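Local atomic coordinates of mandelate racemase/muconate lactonizing enzyme/Enolase superfamily (Rhodobacter sphaeroides, PDB entry 2HZG), a protein that belongs to the enolase superfamily, pairing an enolase-type N-terminal domain with a TIM-barrel-like domain that carries a metal site. Residues A293-G298 with A320-D325. Numbering follows the deposited sequence.
Sequences AAQARG and AGLEAD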
# COMPACT_ATOMS: atom_id res chain seq x y z
N ALA A 293 -0.77 2.20 21.39
CA ALA A 293 0.57 2.75 21.12
C ALA A 293 0.58 4.27 21.30
O ALA A 293 1.55 4.82 21.82
CB ALA A 293 1.07 2.32 19.72
N ALA A 294 -0.49 4.95 20.89
CA ALA A 294 -0.63 6.38 21.11
C ALA A 294 -0.68 6.70 22.62
O ALA A 294 0.00 7.62 23.09
CB ALA A 294 -1.87 6.92 20.38
N GLN A 295 -1.47 5.94 23.37
CA GLN A 295 -1.51 6.07 24.84
C GLN A 295 -0.12 5.94 25.46
O GLN A 295 0.26 6.76 26.30
CB GLN A 295 -2.44 5.01 25.45
CG GLN A 295 -3.92 5.32 25.27
CD GLN A 295 -4.39 6.45 26.17
OE1 GLN A 295 -4.63 6.24 27.35
NE2 GLN A 295 -4.52 7.65 25.61
N ALA A 296 0.63 4.91 25.06
CA ALA A 296 2.00 4.73 25.57
C ALA A 296 2.90 5.95 25.29
O ALA A 296 3.79 6.27 26.09
CB ALA A 296 2.61 3.50 24.98
N ARG A 297 2.62 6.65 24.18
CA ARG A 297 3.38 7.81 23.73
C ARG A 297 2.82 9.16 24.17
O ARG A 297 3.46 10.18 23.98
CB ARG A 297 3.47 7.82 22.21
CG ARG A 297 4.46 6.85 21.65
CD ARG A 297 3.98 6.33 20.30
NE ARG A 297 4.94 5.37 19.74
CZ ARG A 297 4.99 4.08 20.04
NH1 ARG A 297 5.93 3.33 19.49
NH2 ARG A 297 4.12 3.53 20.90
N GLY A 298 1.61 9.17 24.72
CA GLY A 298 0.99 10.42 25.13
C GLY A 298 0.58 11.25 23.93
O GLY A 298 0.50 12.48 24.02
N ALA A 320 -13.02 4.50 22.33
CA ALA A 320 -14.24 4.68 23.14
C ALA A 320 -13.90 4.79 24.63
O ALA A 320 -14.44 5.63 25.33
CB ALA A 320 -15.20 3.51 22.90
N GLY A 321 -13.00 3.93 25.10
CA GLY A 321 -12.68 3.88 26.52
C GLY A 321 -11.58 4.81 26.95
O GLY A 321 -11.20 4.81 28.12
N LEU A 322 -11.06 5.62 26.03
CA LEU A 322 -10.04 6.61 26.36
C LEU A 322 -10.67 7.98 26.63
O LEU A 322 -10.87 8.79 25.72
CB LEU A 322 -8.98 6.70 25.26
CG LEU A 322 -8.29 5.39 24.87
CD1 LEU A 322 -7.23 5.71 23.81
CD2 LEU A 322 -7.67 4.67 26.08
N GLU A 323 -11.00 8.21 27.90
CA GLU A 323 -11.81 9.34 28.27
C GLU A 323 -11.21 10.69 27.88
O GLU A 323 -11.95 11.57 27.45
CB GLU A 323 -12.11 9.31 29.76
CG GLU A 323 -13.12 10.39 30.17
CD GLU A 323 -13.59 10.26 31.60
OE1 GLU A 323 -13.11 9.35 32.33
OE2 GLU A 323 -14.46 11.06 31.99
N ALA A 324 -9.89 10.83 28.00
CA ALA A 324 -9.23 12.11 27.77
C ALA A 324 -9.07 12.43 26.28
O ALA A 324 -8.94 13.59 25.91
CB ALA A 324 -7.87 12.19 28.49
N ASP A 325 -9.08 11.40 25.43
CA ASP A 325 -9.06 11.63 23.98
C ASP A 325 -10.46 12.00 23.52
O ASP A 325 -11.20 11.18 22.98
CB ASP A 325 -8.45 10.44 23.23
CG ASP A 325 -6.93 10.39 23.40
OD1 ASP A 325 -6.38 11.08 24.27
OD2 ASP A 325 -6.26 9.67 22.65
O HOH W 1 -4.03 8.35 22.93
O HOH W 2 -5.79 10.08 26.72
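Q295 meets L322 and D325 where the end of helix 284-297 faces the loop before strand 327-331. Both segments belong to the TIM-barrel-like C-terminal domain. The contact joins an outer barrel helix to the lead-in of the eighth parallel barrel strand.

The van der Waals part is small. Q295 and L322 approach from opposite directions. The glutamine chain turns about CB-CG (chi2 -73°), and its amide end lies against the two leucine methyls. Q295 CG touches L322 CD1 at 3.6 Å, and Q295 OE1 lies 3.6 Å from L322 CD2. L322 also packs on Y128, in another loop.

The polar part is water-mediated. Q295 NE2 stays 4.0 Å from D325 OD2, and the amide and carboxylate planes stand 84° apart. Two waters bridge the gap, each accepting from NE2 and donating to a different carboxylate oxygen. Together they close a ring between the side chains. D325 OD2 also accepts from the backbone N of Y301, in strand 300-303, which ties the loop directly to a neighbouring strand. A type I turn from L322 to D325 brings both residues to the helix.

The helix closes in a Schellman motif at G298. R297 NE forms a salt bridge with D267 of helix 259-268. R297 NH2 reaches back one turn and donates to A293 O at 3.0 Å, from the opposite face of the carbonyl plane to R297 N.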